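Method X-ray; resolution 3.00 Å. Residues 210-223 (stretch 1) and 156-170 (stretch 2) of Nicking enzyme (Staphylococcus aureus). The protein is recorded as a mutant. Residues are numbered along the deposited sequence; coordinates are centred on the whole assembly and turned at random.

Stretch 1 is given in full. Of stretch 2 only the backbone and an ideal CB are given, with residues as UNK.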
# COMPACT_ATOMS: atom_id res chain seq x y z
N VAL A 210 -11.23 -8.32 4.66
CA VAL A 210 -10.00 -8.07 3.92
C VAL A 210 -9.63 -6.59 3.98
O VAL A 210 -8.45 -6.25 4.10
CB VAL A 210 -10.14 -8.49 2.44
CG1 VAL A 210 -8.90 -8.08 1.65
CG2 VAL A 210 -10.36 -9.99 2.33
N PHE A 211 -10.63 -5.72 3.92
CA PHE A 211 -10.38 -4.28 3.87
C PHE A 211 -10.32 -3.65 5.26
O PHE A 211 -9.72 -2.59 5.44
CB PHE A 211 -11.40 -3.59 2.98
CG PHE A 211 -11.30 -3.99 1.53
CD1 PHE A 211 -10.22 -3.60 0.76
CD2 PHE A 211 -12.27 -4.79 0.95
CE1 PHE A 211 -10.12 -3.98 -0.57
CE2 PHE A 211 -12.18 -5.17 -0.37
CZ PHE A 211 -11.10 -4.77 -1.13
N ARG A 212 -10.94 -4.29 6.24
CA ARG A 212 -10.75 -3.88 7.62
C ARG A 212 -9.27 -4.07 7.96
O ARG A 212 -8.67 -3.27 8.67
CB ARG A 212 -11.61 -4.70 8.57
CG ARG A 212 -13.08 -4.33 8.54
CD ARG A 212 -13.84 -4.98 9.68
NE ARG A 212 -14.01 -6.42 9.51
CZ ARG A 212 -14.88 -6.99 8.67
NH1 ARG A 212 -15.66 -6.24 7.91
NH2 ARG A 212 -14.96 -8.31 8.59
N ASN A 213 -8.70 -5.15 7.42
CA ASN A 213 -7.30 -5.46 7.63
C ASN A 213 -6.42 -4.45 6.91
O ASN A 213 -5.49 -3.89 7.49
CB ASN A 213 -7.00 -6.87 7.11
CG ASN A 213 -5.62 -7.36 7.51
OD1 ASN A 213 -5.06 -6.91 8.51
ND2 ASN A 213 -5.08 -8.29 6.73
N ALA A 214 -6.74 -4.21 5.64
CA ALA A 214 -6.01 -3.23 4.85
C ALA A 214 -5.92 -1.90 5.59
O ALA A 214 -4.88 -1.24 5.57
CB ALA A 214 -6.69 -3.04 3.50
N GLU A 215 -7.00 -1.51 6.25
CA GLU A 215 -7.04 -0.25 6.97
C GLU A 215 -6.00 -0.24 8.08
O GLU A 215 -5.36 0.77 8.34
CB GLU A 215 -8.44 0.02 7.52
CG GLU A 215 -8.63 1.41 8.10
CD GLU A 215 -10.09 1.79 8.24
OE1 GLU A 215 -10.96 1.07 7.70
OE2 GLU A 215 -10.38 2.82 8.90
N ASN A 216 -5.83 -1.39 8.74
CA ASN A 216 -4.82 -1.52 9.78
C ASN A 216 -3.41 -1.47 9.21
O ASN A 216 -2.54 -0.78 9.74
CB ASN A 216 -5.01 -2.82 10.56
CG ASN A 216 -5.84 -2.63 11.81
OD1 ASN A 216 -6.53 -1.63 11.97
ND2 ASN A 216 -5.76 -3.60 12.72
N ILE A 217 -3.19 -2.21 8.13
CA ILE A 217 -1.91 -2.19 7.44
C ILE A 217 -1.52 -0.76 7.10
O ILE A 217 -0.43 -0.30 7.44
CB ILE A 217 -1.95 -3.01 6.14
CG1 ILE A 217 -2.07 -4.51 6.46
CG2 ILE A 217 -0.71 -2.75 5.30
CD1 ILE A 217 -2.13 -5.39 5.24
N LEU A 218 -2.43 -0.06 6.43
CA LEU A 218 -2.20 1.33 6.03
C LEU A 218 -1.69 2.16 7.20
O LEU A 218 -0.67 2.85 7.09
CB LEU A 218 -3.50 1.94 5.50
CG LEU A 218 -3.33 3.26 4.73
CD1 LEU A 218 -2.78 2.99 3.34
CD2 LEU A 218 -4.65 4.02 4.66
N GLU A 219 -2.41 2.10 8.31
CA GLU A 219 -2.05 2.87 9.50
C GLU A 219 -0.60 2.61 9.91
O GLU A 219 0.13 3.54 10.22
CB GLU A 219 -2.99 2.52 10.66
CG GLU A 219 -2.65 3.22 11.97
CD GLU A 219 -3.86 3.82 12.66
OE1 GLU A 219 -4.97 3.24 12.53
OE2 GLU A 219 -3.72 4.86 13.32
N ASP A 220 -0.20 1.35 9.89
CA ASP A 220 1.18 0.98 10.19
C ASP A 220 2.11 1.54 9.11
O ASP A 220 3.14 2.14 9.41
CB ASP A 220 1.33 -0.54 10.27
CG ASP A 220 0.51 -1.15 11.38
OD1 ASP A 220 0.30 -0.47 12.41
OD2 ASP A 220 0.08 -2.32 11.24
N TYR A 221 1.72 1.35 7.86
CA TYR A 221 2.50 1.80 6.71
C TYR A 221 2.70 3.31 6.74
O TYR A 221 3.73 3.81 6.28
CB TYR A 221 1.79 1.38 5.42
CG TYR A 221 2.38 1.94 4.15
CD1 TYR A 221 3.60 1.48 3.67
CD2 TYR A 221 1.71 2.90 3.41
CE1 TYR A 221 4.14 1.98 2.50
CE2 TYR A 221 2.24 3.41 2.24
CZ TYR A 221 3.45 2.95 1.79
OH TYR A 221 3.98 3.45 0.62
N TYR A 222 1.72 4.03 7.27
CA TYR A 222 1.86 5.47 7.43
C TYR A 222 2.77 5.76 8.62
O TYR A 222 3.76 6.49 8.49
CB TYR A 222 0.49 6.13 7.66
CG TYR A 222 -0.35 6.30 6.41
CD1 TYR A 222 0.06 5.79 5.18
CD2 TYR A 222 -1.56 6.98 6.46
CE1 TYR A 222 -0.72 5.95 4.04
CE2 TYR A 222 -2.34 7.15 5.33
CZ TYR A 222 -1.92 6.63 4.13
OH TYR A 222 -2.70 6.80 3.00
N ASP A 223 2.45 5.16 9.76
CA ASP A 223 3.19 5.37 11.00
C ASP A 223 4.70 5.37 10.76
O ASP A 223 5.41 6.24 11.27
CB ASP A 223 2.84 4.29 12.02
CG ASP A 223 1.47 4.51 12.65
OD1 ASP A 223 1.04 5.68 12.74
OD2 ASP A 223 0.83 3.51 13.05
N UNK A 156 -5.59 3.48 -6.18
CA UNK A 156 -4.36 3.95 -5.61
C UNK A 156 -4.44 3.84 -4.14
O UNK A 156 -5.38 4.28 -3.56
CB UNK A 156 -4.05 5.39 -6.03
N UNK A 157 -3.43 3.25 -3.53
CA UNK A 157 -3.41 3.01 -2.09
C UNK A 157 -3.67 4.27 -1.27
O UNK A 157 -2.85 5.20 -1.24
CB UNK A 157 -2.06 2.41 -1.69
N UNK A 158 -4.81 4.28 -0.59
CA UNK A 158 -5.28 5.44 0.17
C UNK A 158 -6.48 5.04 1.02
O UNK A 158 -7.26 4.18 0.62
CB UNK A 158 -5.64 6.60 -0.76
N UNK A 159 -6.61 5.66 2.18
CA UNK A 159 -7.77 5.44 3.03
C UNK A 159 -9.05 5.56 2.21
O UNK A 159 -9.95 4.73 2.32
CB UNK A 159 -7.78 6.43 4.19
N UNK A 160 -9.13 6.61 1.40
CA UNK A 160 -10.32 6.84 0.58
C UNK A 160 -10.53 5.68 -0.38
O UNK A 160 -11.66 5.31 -0.68
CB UNK A 160 -10.20 8.15 -0.19
N UNK A 161 -9.43 5.10 -0.86
CA UNK A 161 -9.51 3.98 -1.78
C UNK A 161 -10.02 2.73 -1.08
O UNK A 161 -10.89 2.03 -1.59
CB UNK A 161 -8.14 3.71 -2.41
N UNK A 162 -9.48 2.45 0.10
CA UNK A 162 -9.88 1.29 0.88
C UNK A 162 -11.37 1.36 1.18
O UNK A 162 -12.09 0.38 1.03
CB UNK A 162 -9.07 1.20 2.18
N UNK A 163 -11.83 2.54 1.60
CA UNK A 163 -13.25 2.76 1.84
C UNK A 163 -14.04 2.44 0.58
O UNK A 163 -15.00 1.68 0.61
CB UNK A 163 -13.51 4.20 2.29
N UNK A 164 -13.63 3.04 -0.53
CA UNK A 164 -14.28 2.83 -1.81
C UNK A 164 -14.34 1.35 -2.18
O UNK A 164 -15.28 0.89 -2.83
CB UNK A 164 -13.55 3.61 -2.90
N UNK A 165 -13.33 0.59 -1.75
CA UNK A 165 -13.24 -0.82 -2.08
C UNK A 165 -14.22 -1.66 -1.26
O UNK A 165 -14.88 -2.55 -1.80
CB UNK A 165 -11.81 -1.32 -1.86
N UNK A 166 -14.32 -1.38 0.03
CA UNK A 166 -15.21 -2.15 0.90
C UNK A 166 -16.67 -1.80 0.64
O UNK A 166 -17.55 -2.65 0.77
CB UNK A 166 -14.87 -1.90 2.37
N UNK A 167 -16.92 -0.56 0.25
CA UNK A 167 -18.27 -0.12 -0.07
C UNK A 167 -18.78 -0.85 -1.30
O UNK A 167 -19.96 -1.18 -1.39
CB UNK A 167 -18.31 1.39 -0.29
N UNK A 168 -17.88 -1.10 -2.24
CA UNK A 168 -18.23 -1.85 -3.44
C UNK A 168 -18.77 -3.22 -3.06
O UNK A 168 -19.72 -3.72 -3.66
CB UNK A 168 -17.02 -1.99 -4.37
N UNK A 169 -18.16 -3.83 -2.05
CA UNK A 169 -18.56 -5.16 -1.61
C UNK A 169 -19.71 -5.11 -0.60
O UNK A 169 -20.53 -6.03 -0.54
CB UNK A 169 -17.36 -5.89 -1.00
N UNK A 170 -19.76 -4.04 0.18
CA UNK A 170 -20.87 -3.85 1.10
C UNK A 170 -22.16 -3.78 0.30
O UNK A 170 -23.18 -4.36 0.68
CB UNK A 170 -20.68 -2.59 1.95

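The two helices run almost antiparallel, at 173° with their axes 9.6 Å apart at closest approach, so early positions of the second stretch meet Leu218, Tyr221 and Tyr222 and late ones meet Phe211. Position 156 has an extended backbone and nothing of the first helix near its CB; the first helix imposes no choice, and the residue is Asp156. At 157 the CB points toward the first helix, 5.1 Å from Leu218 CD1, with the Tyr221 ring farther out. A medium or long apolar side chain would suit; the residue is Ile157, whose CD1 comes to 4.1 Å from Tyr221 CE2.

Position 158 points away, with phi/psi of -170/147 just before the helix begins. Ser, Thr, Asp or Asn could cap there. Ser158 does so: Ser158 OG accepts a weak hydrogen bond from the backbone N of position 160 (3.3 Å).

At 159 the CB points sideways but lies 4.0 Å from Leu218 CD2, which favours an aliphatic residue such as Leu, Ile or Met. It is Leu159; its CB packs on Leu218, and its CD1 reaches to 4.1 Å from Glu215 OE2. Positions 160 and 161 are out of reach of the first helix, which sets no preference: Glu160, whose backbone N donates the weak capping bond, and Ser161, whose OG makes a very short bond of 2.4 Å to Asp156 O.

Position 162 is also sideways, its CB 5.0 Å from both Ala214 CB and Phe211 O. The small Ala214 leaves a hollow bordered by Phe211, Glu215 and Leu218, suited to Ile, Leu, Met or perhaps Val. Ile162 fills it as a knob: CD1 lies 4.0 Å from both Ala214 CB and Leu218 CD2, while CG2 is 3.6 Å from Phe211 O.

At 163 and 164 the first helix places no limit on size; the residues are Ala163 and Ala164. At 165 the CB points toward the first helix and is already 3.4 Å from Phe211 CE1, so Ala or Gly is expected. Ala165 places its CB over one face of the Phe211 ring, 3.8 Å from the centroid, in a CH-pi contact.

The CA of 166 lies 6.1 Å from Phe211 CA, the closest backbone register of the two stretches, and its CB is 3.9 Å from Phe211 CB, favouring a small residue. Ser166 fits, its OG bonding weakly back to Ala163 O (3.4 Å). The first helix does not restrict 167, 168 and 170: Asn167, Phe168 and Ala170. Position 169 points toward Phe211 and suits a large apolar or aromatic residue; Phe169 brings CD2 to 3.7 Å from Phe211 CE2.

Stretch 2 (156-170) DISLESIAAASNFFA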
# COMPACT_ATOMS: atom_id res chain seq x y z
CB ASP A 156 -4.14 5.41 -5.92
CG ASP A 156 -3.62 5.64 -7.31
OD1 ASP A 156 -3.36 4.67 -8.01
OD2 ASP A 156 -3.48 6.81 -7.71
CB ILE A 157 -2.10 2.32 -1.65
CG1 ILE A 157 -0.91 3.21 -1.99
CG2 ILE A 157 -1.94 0.99 -2.36
CD1 ILE A 157 0.41 2.74 -1.42
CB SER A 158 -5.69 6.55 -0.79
OG SER A 158 -6.34 7.62 -0.13
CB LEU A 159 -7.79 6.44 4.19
CG LEU A 159 -9.00 6.37 5.12
CD1 LEU A 159 -9.26 4.94 5.59
CD2 LEU A 159 -8.79 7.28 6.32
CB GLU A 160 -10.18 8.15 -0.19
CG GLU A 160 -9.03 8.16 -1.18
CD GLU A 160 -8.86 9.52 -1.84
OE1 GLU A 160 -9.81 10.33 -1.79
OE2 GLU A 160 -7.78 9.77 -2.41
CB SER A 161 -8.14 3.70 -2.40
OG SER A 161 -7.72 4.80 -3.20
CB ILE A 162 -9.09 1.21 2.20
CG1 ILE A 162 -7.62 0.90 1.92
CG2 ILE A 162 -9.69 0.15 3.12
CD1 ILE A 162 -6.74 0.94 3.14
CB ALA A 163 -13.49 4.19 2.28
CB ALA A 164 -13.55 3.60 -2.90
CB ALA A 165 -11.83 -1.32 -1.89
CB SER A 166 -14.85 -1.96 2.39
OG SER A 166 -15.39 -0.78 2.95
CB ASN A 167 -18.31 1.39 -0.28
CG ASN A 167 -18.08 2.17 1.00
OD1 ASN A 167 -17.86 1.58 2.06
ND2 ASN A 167 -18.14 3.49 0.91
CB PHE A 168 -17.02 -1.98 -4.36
CG PHE A 168 -17.20 -2.98 -5.48
CD1 PHE A 168 -17.69 -2.58 -6.71
CD2 PHE A 168 -16.88 -4.32 -5.29
CE1 PHE A 168 -17.86 -3.50 -7.73
CE2 PHE A 168 -17.05 -5.24 -6.31
CZ PHE A 168 -17.54 -4.82 -7.53
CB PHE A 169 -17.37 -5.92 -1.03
CG PHE A 169 -16.45 -6.48 -2.08
CD1 PHE A 169 -16.84 -7.58 -2.83
CD2 PHE A 169 -15.21 -5.92 -2.31
CE1 PHE A 169 -16.00 -8.10 -3.80
CE2 PHE A 169 -14.37 -6.44 -3.28
CZ PHE A 169 -14.77 -7.53 -4.02
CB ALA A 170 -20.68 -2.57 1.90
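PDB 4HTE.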